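Local coordinates for protein leucyl aminopeptidase (Trypanosoma brucei brucei, PDB 5NTD) that probably removes amino-terminal residues, leucine among them, from peptides as a manganese-binding M17 aminopeptidase, here with bestatin bound, at residues G[12-17]-G[173-178]; G[200-205]-G[510-515]; G[223-228]-G[314-319]. One frame throughout, in Å; residues are numbered along the deposited sequence.

Overall arrangement
Contact 3 touches both others, its centre about 16 Å from that of contact 1 and about 15 Å from that of contact 2. Val16 CG2 of contact 1 lies 3.7 Å from Thr224 CB of contact 3, and Pro511 CG of contact 2 lies 3.6 Å from Ala318 O of contact 3. Centres of contacts 1 and 2 stand about 22 Å apart without touching. In sequence, contact 1 closes before the others open, and both segments of contact 3 fall between the two of contact 2. Helices 196-214 and 222-236, consecutive in the chain, serve contacts 2 and 3. N-terminal helix 6-20 thus packs on helix 222-236, and helix 511-519, itself in the catalytic range, on helix 314-328.

Contact 1. Residues G[12-17]-G[173-178]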
ATOM      1  N   LEU G  12     -22.612  24.373 -22.212  1.00 31.42           N
ATOM      2  CA  LEU G  12     -21.552  23.873 -23.094  1.00 31.54           C
ATOM      3  C   LEU G  12     -21.412  24.749 -24.337  1.00 32.77           C
ATOM      4  O   LEU G  12     -20.300  25.078 -24.754  1.00 30.58           O
ATOM      5  CB  LEU G  12     -21.775  22.429 -23.480  1.00 32.91           C
ATOM      6  CG  LEU G  12     -21.595  21.426 -22.315  1.00 34.80           C
ATOM      7  CD1 LEU G  12     -21.976  20.015 -22.797  1.00 36.79           C
ATOM      8  CD2 LEU G  12     -20.197  21.384 -21.757  1.00 34.09           C
ATOM      9  N   SER G  13     -22.541  25.117 -24.928  1.00 33.80           N
ATOM     10  CA  SER G  13     -22.530  26.021 -26.098  1.00 33.97           C
ATOM     11  C   SER G  13     -21.867  27.335 -25.778  1.00 34.60           C
ATOM     12  O   SER G  13     -21.070  27.847 -26.560  1.00 34.37           O
ATOM     13  CB  SER G  13     -23.927  26.338 -26.582  1.00 36.85           C
ATOM     14  OG  SER G  13     -24.415  25.221 -27.291  1.00 39.96           O
ATOM     15  N   ALA G  14     -22.234  27.901 -24.639  1.00 32.55           N
ATOM     16  CA  ALA G  14     -21.664  29.202 -24.252  1.00 31.30           C
ATOM     17  C   ALA G  14     -20.152  29.072 -24.054  1.00 31.80           C
ATOM     18  O   ALA G  14     -19.374  29.931 -24.418  1.00 34.32           O
ATOM     19  CB  ALA G  14     -22.329  29.712 -23.007  1.00 31.16           C
ATOM     20  N   PHE G  15     -19.739  27.936 -23.532  1.00 31.28           N
ATOM     21  CA  PHE G  15     -18.304  27.705 -23.252  1.00 29.10           C
ATOM     22  C   PHE G  15     -17.568  27.553 -24.558  1.00 28.41           C
ATOM     23  O   PHE G  15     -16.471  28.070 -24.727  1.00 27.62           O
ATOM     24  CB  PHE G  15     -18.059  26.467 -22.343  1.00 28.47           C
ATOM     25  CG  PHE G  15     -16.601  26.115 -22.226  1.00 27.32           C
ATOM     26  CD1 PHE G  15     -15.754  26.917 -21.476  1.00 27.09           C
ATOM     27  CD2 PHE G  15     -16.079  25.034 -22.907  1.00 26.86           C
ATOM     28  CE1 PHE G  15     -14.406  26.631 -21.383  1.00 28.00           C
ATOM     29  CE2 PHE G  15     -14.727  24.726 -22.817  1.00 27.90           C
ATOM     30  CZ  PHE G  15     -13.884  25.542 -22.052  1.00 27.85           C
ATOM     31  N   VAL G  16     -18.175  26.809 -25.476  1.00 28.11           N
ATOM     32  CA  VAL G  16     -17.597  26.661 -26.836  1.00 28.87           C
ATOM     33  C   VAL G  16     -17.334  28.059 -27.417  1.00 29.20           C
ATOM     34  O   VAL G  16     -16.235  28.378 -27.885  1.00 28.79           O
ATOM     35  CB  VAL G  16     -18.515  25.864 -27.792  1.00 28.55           C
ATOM     36  CG1 VAL G  16     -18.086  26.015 -29.258  1.00 28.27           C
ATOM     37  CG2 VAL G  16     -18.461  24.395 -27.400  1.00 28.80           C
ATOM     38  N   GLN G  17     -18.364  28.869 -27.350  1.00 29.41           N
ATOM     39  CA  GLN G  17     -18.311  30.217 -27.913  1.00 30.63           C
ATOM     40  C   GLN G  17     -17.213  31.044 -27.247  1.00 29.16           C
ATOM     41  O   GLN G  17     -16.464  31.748 -27.925  1.00 27.11           O
ATOM     42  CB  GLN G  17     -19.672  30.914 -27.813  1.00 33.02           C
ATOM     43  CG  GLN G  17     -19.716  32.227 -28.612  1.00 37.17           C
ATOM     44  CD  GLN G  17     -20.973  33.051 -28.376  1.00 41.03           C
ATOM     45  OE1 GLN G  17     -21.550  33.066 -27.283  1.00 46.13           O
ATOM     46  NE2 GLN G  17     -21.427  33.726 -29.422  1.00 43.28           N
ATOM     47  N   ALA G 173     -21.798  32.086 -15.032  1.00 35.54           N
ATOM     48  CA  ALA G 173     -22.910  32.704 -15.771  1.00 34.64           C
ATOM     49  C   ALA G 173     -22.400  33.562 -16.915  1.00 37.00           C
ATOM     50  O   ALA G 173     -23.173  33.962 -17.783  1.00 37.90           O
ATOM     51  CB  ALA G 173     -23.783  33.544 -14.863  1.00 34.14           C
ATOM     52  N   ALA G 174     -21.098  33.816 -16.934  1.00 35.19           N
ATOM     53  CA  ALA G 174     -20.439  34.570 -18.031  1.00 32.95           C
ATOM     54  C   ALA G 174     -19.538  33.680 -18.899  1.00 31.66           C
ATOM     55  O   ALA G 174     -18.447  34.078 -19.329  1.00 32.47           O
ATOM     56  CB  ALA G 174     -19.643  35.720 -17.454  1.00 33.34           C
ATOM     57  N   ALA G 175     -20.004  32.460 -19.131  1.00 29.30           N
ATOM     58  CA  ALA G 175     -19.271  31.457 -19.928  1.00 28.53           C
ATOM     59  C   ALA G 175     -17.815  31.202 -19.432  1.00 27.88           C
ATOM     60  O   ALA G 175     -16.913  30.881 -20.194  1.00 26.21           O
ATOM     61  CB  ALA G 175     -19.274  31.858 -21.386  1.00 28.80           C
ATOM     62  N   TYR G 176     -17.637  31.324 -18.119  1.00 29.43           N
ATOM     63  CA  TYR G 176     -16.356  31.010 -17.428  1.00 29.47           C
ATOM     64  C   TYR G 176     -15.210  31.916 -17.910  1.00 31.20           C
ATOM     65  O   TYR G 176     -14.055  31.528 -17.917  1.00 31.16           O
ATOM     66  CB  TYR G 176     -15.993  29.544 -17.580  1.00 28.28           C
ATOM     67  CG  TYR G 176     -16.990  28.656 -16.931  1.00 29.75           C
ATOM     68  CD1 TYR G 176     -18.154  28.241 -17.612  1.00 30.07           C
ATOM     69  CD2 TYR G 176     -16.815  28.208 -15.603  1.00 28.96           C
ATOM     70  CE1 TYR G 176     -19.107  27.430 -16.979  1.00 29.89           C
ATOM     71  CE2 TYR G 176     -17.768  27.393 -14.996  1.00 30.16           C
ATOM     72  CZ  TYR G 176     -18.907  26.999 -15.691  1.00 28.83           C
ATOM     73  OH  TYR G 176     -19.837  26.181 -15.063  1.00 28.21           O
ATOM     74  N   ASN G 177     -15.577  33.119 -18.341  1.00 32.68           N
ATOM     75  CA  ASN G 177     -14.606  34.195 -18.612  1.00 33.15           C
ATOM     76  C   ASN G 177     -14.351  34.912 -17.317  1.00 33.48           C
ATOM     77  O   ASN G 177     -15.255  35.450 -16.734  1.00 33.74           O
ATOM     78  CB  ASN G 177     -15.133  35.206 -19.632  1.00 32.67           C
ATOM     79  CG  ASN G 177     -15.194  34.638 -21.017  1.00 32.84           C
ATOM     80  OD1 ASN G 177     -14.175  34.198 -21.572  1.00 33.51           O
ATOM     81  ND2 ASN G 177     -16.382  34.603 -21.586  1.00 32.43           N
ATOM     82  N   SER G 178     -13.117  34.911 -16.881  1.00 33.21           N
ATOM     83  CA  SER G 178     -12.779  35.520 -15.608  1.00 33.77           C
ATOM     84  C   SER G 178     -13.071  37.003 -15.652  1.00 34.63           C
ATOM     85  O   SER G 178     -12.761  37.667 -16.627  1.00 36.44           O
ATOM     86  CB  SER G 178     -11.300  35.317 -15.276  1.00 32.98           C
ATOM     87  OG  SER G 178     -10.949  35.966 -14.060  1.00 36.46           O
TER
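The ring of Phe15 meets Ala175 at its edge: the carbonyl O of Ala175 lies near the ring plane, 4.3 Å from Phe15 CD1, and neither face is used in this approach. With chi1 at 172°, the ring sets its CD1 edge beside that oxygen. The other flat group, the Tyr176 ring, has its CD1 4.7 Å from Phe15 CD1, so it borders the interface without entering a stack.

The closest packing is made by methyl groups and backbone. Ala175 CB sits 3.6 Å from Ala14 O, and it also faces Ala14 CB at 4.1 Å. These are van der Waals distances between a methyl and its surroundings, and the CA atoms of Phe15 and Ala175 come within 5.1 Å, a close approach consistent with alanine at the meeting point. The area buried between the segments is modest, 141 Å².

What presents Ala175 is a type I' beta turn from Ala174 to Asn177, with Ala175 and Tyr176 both at left-handed helical backbone angles. Ala174 O receives the turn bond from Asn177 N at 3.2 Å. A second, weak bond from Asn177 ND2 reaches the same oxygen over 3.1 Å, bent to 131° at the hydrogen.

Tyr176 OH is hydrogen-bonded to Glu11 OE2, which ties the turn to the preceding part of helix 6-20, while Tyr176 O accepts from Arg211 NH1 of helix 196-214 and the Tyr176 side chain packs on Val358 of a second subunit. On helix 6-20, Val16 rests against helix 222-236 and Phe15 against Arg211, placing the contact where the N-terminal helix, the turn before strand 183-188 and two helices converge.

Contact 2. Residues G[200-205]-G[510-515]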
ATOM      1  N   GLU G 200       0.641  39.499 -30.282  1.00 32.41           N
ATOM      2  CA  GLU G 200      -0.734  39.262 -29.768  1.00 35.23           C
ATOM      3  C   GLU G 200      -1.282  37.895 -30.158  1.00 32.85           C
ATOM      4  O   GLU G 200      -1.889  37.208 -29.342  1.00 36.57           O
ATOM      5  CB  GLU G 200      -1.731  40.301 -30.247  1.00 37.30           C
ATOM      6  CG  GLU G 200      -1.684  41.574 -29.440  1.00 38.28           C
ATOM      7  CD  GLU G 200      -2.760  42.552 -29.847  1.00 40.47           C
ATOM      8  OE1 GLU G 200      -3.866  42.122 -30.272  1.00 42.74           O
ATOM      9  OE2 GLU G 200      -2.505  43.762 -29.715  1.00 44.75           O
ATOM     10  N   ALA G 201      -1.044  37.509 -31.385  1.00 32.07           N
ATOM     11  CA  ALA G 201      -1.496  36.188 -31.876  1.00 31.95           C
ATOM     12  C   ALA G 201      -0.857  35.039 -31.067  1.00 32.12           C
ATOM     13  O   ALA G 201      -1.528  34.072 -30.682  1.00 31.93           O
ATOM     14  CB  ALA G 201      -1.196  36.007 -33.334  1.00 31.13           C
ATOM     15  N   VAL G 202       0.420  35.192 -30.774  1.00 30.85           N
ATOM     16  CA  VAL G 202       1.165  34.211 -29.925  1.00 31.96           C
ATOM     17  C   VAL G 202       0.587  34.146 -28.508  1.00 30.61           C
ATOM     18  O   VAL G 202       0.306  33.087 -27.981  1.00 29.05           O
ATOM     19  CB  VAL G 202       2.671  34.552 -29.843  1.00 31.72           C
ATOM     20  CG1 VAL G 202       3.394  33.693 -28.818  1.00 31.20           C
ATOM     21  CG2 VAL G 202       3.298  34.348 -31.204  1.00 33.33           C
ATOM     22  N   ALA G 203       0.431  35.320 -27.925  1.00 31.21           N
ATOM     23  CA  ALA G 203      -0.124  35.425 -26.569  1.00 30.49           C
ATOM     24  C   ALA G 203      -1.525  34.855 -26.513  1.00 30.25           C
ATOM     25  O   ALA G 203      -1.907  34.156 -25.565  1.00 30.22           O
ATOM     26  CB  ALA G 203      -0.148  36.849 -26.105  1.00 31.46           C
ATOM     27  N   THR G 204      -2.283  35.117 -27.561  1.00 29.02           N
ATOM     28  CA  THR G 204      -3.659  34.579 -27.663  1.00 28.46           C
ATOM     29  C   THR G 204      -3.645  33.040 -27.643  1.00 27.91           C
ATOM     30  O   THR G 204      -4.466  32.412 -26.970  1.00 28.74           O
ATOM     31  CB  THR G 204      -4.362  35.104 -28.933  1.00 28.23           C
ATOM     32  OG1 THR G 204      -4.367  36.532 -28.864  1.00 28.81           O
ATOM     33  CG2 THR G 204      -5.814  34.589 -29.037  1.00 28.03           C
ATOM     34  N   SER G 205      -2.736  32.452 -28.414  1.00 25.98           N
ATOM     35  CA  SER G 205      -2.633  30.989 -28.496  1.00 25.93           C
ATOM     36  C   SER G 205      -2.164  30.372 -27.162  1.00 26.80           C
ATOM     37  O   SER G 205      -2.646  29.334 -26.754  1.00 26.29           O
ATOM     38  CB  SER G 205      -1.727  30.560 -29.623  1.00 26.11           C
ATOM     39  OG  SER G 205      -2.468  30.471 -30.839  1.00 26.70           O
ATOM     40  N   GLY G 510       3.569  24.837 -25.127  1.00 27.40           N
ATOM     41  CA  GLY G 510       3.551  24.043 -26.364  1.00 27.26           C
ATOM     42  C   GLY G 510       3.392  24.854 -27.637  1.00 26.55           C
ATOM     43  O   GLY G 510       4.174  24.687 -28.590  1.00 29.03           O
ATOM     44  N   PRO G 511       2.375  25.711 -27.703  1.00 24.80           N
ATOM     45  CA  PRO G 511       2.144  26.457 -28.946  1.00 24.44           C
ATOM     46  C   PRO G 511       3.282  27.364 -29.390  1.00 24.04           C
ATOM     47  O   PRO G 511       3.684  27.326 -30.536  1.00 24.66           O
ATOM     48  CB  PRO G 511       0.901  27.274 -28.632  1.00 24.29           C
ATOM     49  CG  PRO G 511       0.175  26.429 -27.646  1.00 24.24           C
ATOM     50  CD  PRO G 511       1.245  25.836 -26.787  1.00 24.30           C
ATOM     51  N   ALA G 512       3.828  28.134 -28.475  1.00 24.89           N
ATOM     52  CA  ALA G 512       4.951  29.030 -28.789  1.00 25.03           C
ATOM     53  C   ALA G 512       6.192  28.243 -29.220  1.00 25.91           C
ATOM     54  O   ALA G 512       6.944  28.660 -30.093  1.00 25.34           O
ATOM     55  CB  ALA G 512       5.291  29.926 -27.618  1.00 25.81           C
ATOM     56  N   LEU G 513       6.413  27.110 -28.572  1.00 26.37           N
ATOM     57  CA  LEU G 513       7.494  26.170 -28.963  1.00 27.14           C
ATOM     58  C   LEU G 513       7.364  25.822 -30.456  1.00 26.90           C
ATOM     59  O   LEU G 513       8.317  25.936 -31.213  1.00 28.14           O
ATOM     60  CB  LEU G 513       7.438  24.881 -28.144  1.00 27.12           C
ATOM     61  CG  LEU G 513       8.400  23.743 -28.512  1.00 28.04           C
ATOM     62  CD1 LEU G 513       9.837  24.187 -28.362  1.00 28.83           C
ATOM     63  CD2 LEU G 513       8.113  22.559 -27.614  1.00 27.57           C
ATOM     64  N   LEU G 514       6.171  25.411 -30.842  1.00 26.04           N
ATOM     65  CA  LEU G 514       5.898  25.067 -32.231  1.00 26.49           C
ATOM     66  C   LEU G 514       6.093  26.286 -33.179  1.00 26.78           C
ATOM     67  O   LEU G 514       6.672  26.164 -34.245  1.00 27.77           O
ATOM     68  CB  LEU G 514       4.485  24.542 -32.404  1.00 26.63           C
ATOM     69  CG  LEU G 514       4.183  23.178 -31.803  1.00 27.31           C
ATOM     70  CD1 LEU G 514       2.708  22.844 -31.938  1.00 27.40           C
ATOM     71  CD2 LEU G 514       5.026  22.098 -32.482  1.00 27.44           C
ATOM     72  N   THR G 515       5.580  27.430 -32.761  1.00 26.16           N
ATOM     73  CA  THR G 515       5.676  28.620 -33.562  1.00 26.71           C
ATOM     74  C   THR G 515       7.146  28.914 -33.864  1.00 28.12           C
ATOM     75  O   THR G 515       7.515  29.163 -35.001  1.00 27.06           O
ATOM     76  CB  THR G 515       5.015  29.813 -32.882  1.00 26.39           C
ATOM     77  OG1 THR G 515       3.616  29.528 -32.725  1.00 25.16           O
ATOM     78  CG2 THR G 515       5.159  31.077 -33.748  1.00 26.98           C
TER
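Val202 and Ser205, one turn apart on helix 196-214, face Ala512 and Pro511 at the start of helix 511-519. Val202 holds CG1 anti to its backbone N (chi1 171°), and this branch makes the approach, ending 4.4 Å from Ala512 CB. Ser205 meets the proline with its carbon rather than its hydroxyl: Ser205 CB is 4.3 Å from Pro511 CB. The pyrrolidine ring, puckered C-gamma exo, also places Pro511 CG 4.1 Å from Ser205 O. All of these distances describe light van der Waals contact, in keeping with 6.5 Å between Val202 CA and Ala512 CA and with 143 Å² of buried surface.

The Ser205 hydroxyl, turned well past the usual staggered value at chi1 -87°, is taken up by helix 314-328 through hydrogen bonds with Thr325 OG1 and Cys321 O. Thr204 OG1 donates back to Glu200 O over 2.6 Å from 41° above the carbonyl plane, and this bond holds the rotation of the threonine side chain. The ordinary helical bond from Thr204 N shares that acceptor from the opposite face.

Gly510 occupies the N-cap with a positive phi that suits glycine, and Pro511 follows in the first turn, where a missing N-H costs no helical bond.

Pro511 rests on Ala318 and Cys321 of helix 314-328, the same helix that binds Ser205 OG, so this helix borders both segments. Farther round helix 511-519, Leu513 packs on helix 422-435 and Leu514 on strand 395-400, seating the C-terminal helix against the catalytic-domain sheet.

Contact 3. Residues G[223-228]-G[314-319]; sequences ATFTEI and GGAAAV
Apolar contact dominates where Phe225 reaches across from helix 222-236 to Ala316 on helix 314-328. Phe225 CE2 lies 3.8 Å from Ala316 CB, with CZ at 4.0 Å from the same methyl, so the far end of the ring does the touching and the methyl approaches it obliquely. A chi1 of -158° sends the ring out from its helix and lets it bridge helices whose nearest CA atoms, those of Phe225 and Ala317, are still 9.1 Å apart.

A second kind of contact is between ring and backbone: Ala317 N lies in the plane of the ring at its edge, 3.9 Å from Phe225 CZ. Since the nitrogen is not over a face, the geometry gives no support for an amide-pi interaction.

Around the pair, Leu341 of strand 334-344, Leu220 and Met313 also pack on Phe225. Backbone hydrogen bonding links Ala316 to Lys289, a residue of the manganese and bicarbonate sites, and is its tie to the metal site, the Ala316 side chain being about 11 Å from a manganese ion. The chemistry therefore implies a small buried contact resting on dispersion between ring and methyl, with no directional polar bond between the two segments.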
ATOM      1  N   ALA G 223     -16.633  16.298 -27.522  1.00 28.07           N
ATOM      2  CA  ALA G 223     -17.568  17.009 -28.404  1.00 27.44           C
ATOM      3  C   ALA G 223     -17.315  18.504 -28.408  1.00 28.86           C
ATOM      4  O   ALA G 223     -17.292  19.127 -29.507  1.00 30.05           O
ATOM      5  CB  ALA G 223     -19.012  16.748 -28.027  1.00 27.75           C
ATOM      6  N   THR G 224     -17.132  19.113 -27.234  1.00 27.12           N
ATOM      7  CA  THR G 224     -16.928  20.575 -27.228  1.00 27.18           C
ATOM      8  C   THR G 224     -15.569  20.970 -27.823  1.00 27.19           C
ATOM      9  O   THR G 224     -15.441  22.007 -28.477  1.00 26.40           O
ATOM     10  CB  THR G 224     -17.133  21.244 -25.887  1.00 26.73           C
ATOM     11  OG1 THR G 224     -16.221  20.710 -24.937  1.00 26.75           O
ATOM     12  CG2 THR G 224     -18.541  21.052 -25.441  1.00 26.71           C
ATOM     13  N   PHE G 225     -14.564  20.136 -27.611  1.00 27.20           N
ATOM     14  CA  PHE G 225     -13.232  20.395 -28.197  1.00 27.02           C
ATOM     15  C   PHE G 225     -13.383  20.369 -29.736  1.00 28.88           C
ATOM     16  O   PHE G 225     -12.878  21.230 -30.448  1.00 27.79           O
ATOM     17  CB  PHE G 225     -12.225  19.364 -27.743  1.00 26.41           C
ATOM     18  CG  PHE G 225     -10.775  19.799 -27.826  1.00 26.17           C
ATOM     19  CD1 PHE G 225     -10.329  20.786 -28.681  1.00 25.69           C
ATOM     20  CD2 PHE G 225      -9.830  19.133 -27.040  1.00 26.72           C
ATOM     21  CE1 PHE G 225      -8.992  21.128 -28.737  1.00 26.33           C
ATOM     22  CE2 PHE G 225      -8.474  19.476 -27.091  1.00 26.92           C
ATOM     23  CZ  PHE G 225      -8.054  20.464 -27.952  1.00 26.57           C
ATOM     24  N   THR G 226     -14.109  19.381 -30.213  1.00 29.95           N
ATOM     25  CA  THR G 226     -14.357  19.264 -31.645  1.00 31.97           C
ATOM     26  C   THR G 226     -15.101  20.512 -32.185  1.00 32.98           C
ATOM     27  O   THR G 226     -14.749  21.043 -33.238  1.00 33.06           O
ATOM     28  CB  THR G 226     -15.157  17.997 -31.964  1.00 32.61           C
ATOM     29  OG1 THR G 226     -14.368  16.864 -31.581  1.00 32.30           O
ATOM     30  CG2 THR G 226     -15.476  17.901 -33.475  1.00 32.99           C
ATOM     31  N   GLU G 227     -16.126  20.928 -31.477  1.00 32.70           N
ATOM     32  CA  GLU G 227     -16.914  22.103 -31.897  1.00 34.86           C
ATOM     33  C   GLU G 227     -16.055  23.346 -31.927  1.00 33.97           C
ATOM     34  O   GLU G 227     -16.207  24.205 -32.795  1.00 33.76           O
ATOM     35  CB  GLU G 227     -18.106  22.361 -30.990  1.00 37.79           C
ATOM     36  CG  GLU G 227     -19.238  21.385 -31.221  1.00 43.20           C
ATOM     37  CD  GLU G 227     -20.323  21.537 -30.156  1.00 53.52           C
ATOM     38  OE1 GLU G 227     -20.750  22.697 -29.922  1.00 62.11           O
ATOM     39  OE2 GLU G 227     -20.743  20.517 -29.544  1.00 56.81           O
ATOM     40  N   ILE G 228     -15.167  23.454 -30.961  1.00 30.98           N
ATOM     41  CA  ILE G 228     -14.241  24.596 -30.909  1.00 29.58           C
ATOM     42  C   ILE G 228     -13.342  24.612 -32.144  1.00 29.65           C
ATOM     43  O   ILE G 228     -13.144  25.653 -32.768  1.00 28.34           O
ATOM     44  CB  ILE G 228     -13.407  24.591 -29.625  1.00 29.85           C
ATOM     45  CG1 ILE G 228     -14.314  24.966 -28.447  1.00 30.03           C
ATOM     46  CG2 ILE G 228     -12.232  25.571 -29.717  1.00 29.80           C
ATOM     47  CD1 ILE G 228     -13.770  24.541 -27.099  1.00 31.11           C
ATOM     48  N   GLY G 314      -3.558  18.292 -22.851  1.00 26.80           N
ATOM     49  CA  GLY G 314      -2.587  19.382 -22.999  1.00 26.99           C
ATOM     50  C   GLY G 314      -1.770  19.334 -24.275  1.00 27.05           C
ATOM     51  O   GLY G 314      -1.408  20.352 -24.824  1.00 27.75           O
ATOM     52  N   GLY G 315      -1.499  18.136 -24.747  1.00 27.88           N
ATOM     53  CA  GLY G 315      -0.790  17.938 -26.031  1.00 27.63           C
ATOM     54  C   GLY G 315      -1.664  18.309 -27.216  1.00 27.90           C
ATOM     55  O   GLY G 315      -1.202  18.901 -28.187  1.00 27.74           O
ATOM     56  N   ALA G 316      -2.930  17.955 -27.139  1.00 27.62           N
ATOM     57  CA  ALA G 316      -3.898  18.327 -28.205  1.00 28.24           C
ATOM     58  C   ALA G 316      -4.097  19.847 -28.259  1.00 29.11           C
ATOM     59  O   ALA G 316      -4.169  20.439 -29.317  1.00 30.08           O
ATOM     60  CB  ALA G 316      -5.229  17.631 -28.014  1.00 27.33           C
ATOM     61  N   ALA G 317      -4.204  20.446 -27.100  1.00 28.24           N
ATOM     62  CA  ALA G 317      -4.335  21.884 -27.011  1.00 28.73           C
ATOM     63  C   ALA G 317      -3.096  22.568 -27.576  1.00 28.77           C
ATOM     64  O   ALA G 317      -3.204  23.573 -28.279  1.00 30.29           O
ATOM     65  CB  ALA G 317      -4.565  22.345 -25.579  1.00 28.68           C
ATOM     66  N   ALA G 318      -1.937  22.023 -27.261  1.00 26.50           N
ATOM     67  CA  ALA G 318      -0.688  22.597 -27.718  1.00 26.13           C
ATOM     68  C   ALA G 318      -0.598  22.615 -29.265  1.00 27.14           C
ATOM     69  O   ALA G 318      -0.324  23.636 -29.863  1.00 26.45           O
ATOM     70  CB  ALA G 318       0.498  21.852 -27.146  1.00 26.29           C
ATOM     71  N   VAL G 319      -0.827  21.465 -29.882  1.00 26.91           N
ATOM     72  CA  VAL G 319      -0.773  21.374 -31.337  1.00 28.28           C
ATOM     73  C   VAL G 319      -1.904  22.176 -31.989  1.00 29.09           C
ATOM     74  O   VAL G 319      -1.716  22.813 -33.018  1.00 29.57           O
ATOM     75  CB  VAL G 319      -0.769  19.938 -31.878  1.00 28.39           C
ATOM     76  CG1 VAL G 319       0.469  19.208 -31.380  1.00 29.15           C
ATOM     77  CG2 VAL G 319      -2.028  19.168 -31.538  1.00 28.96           C
TER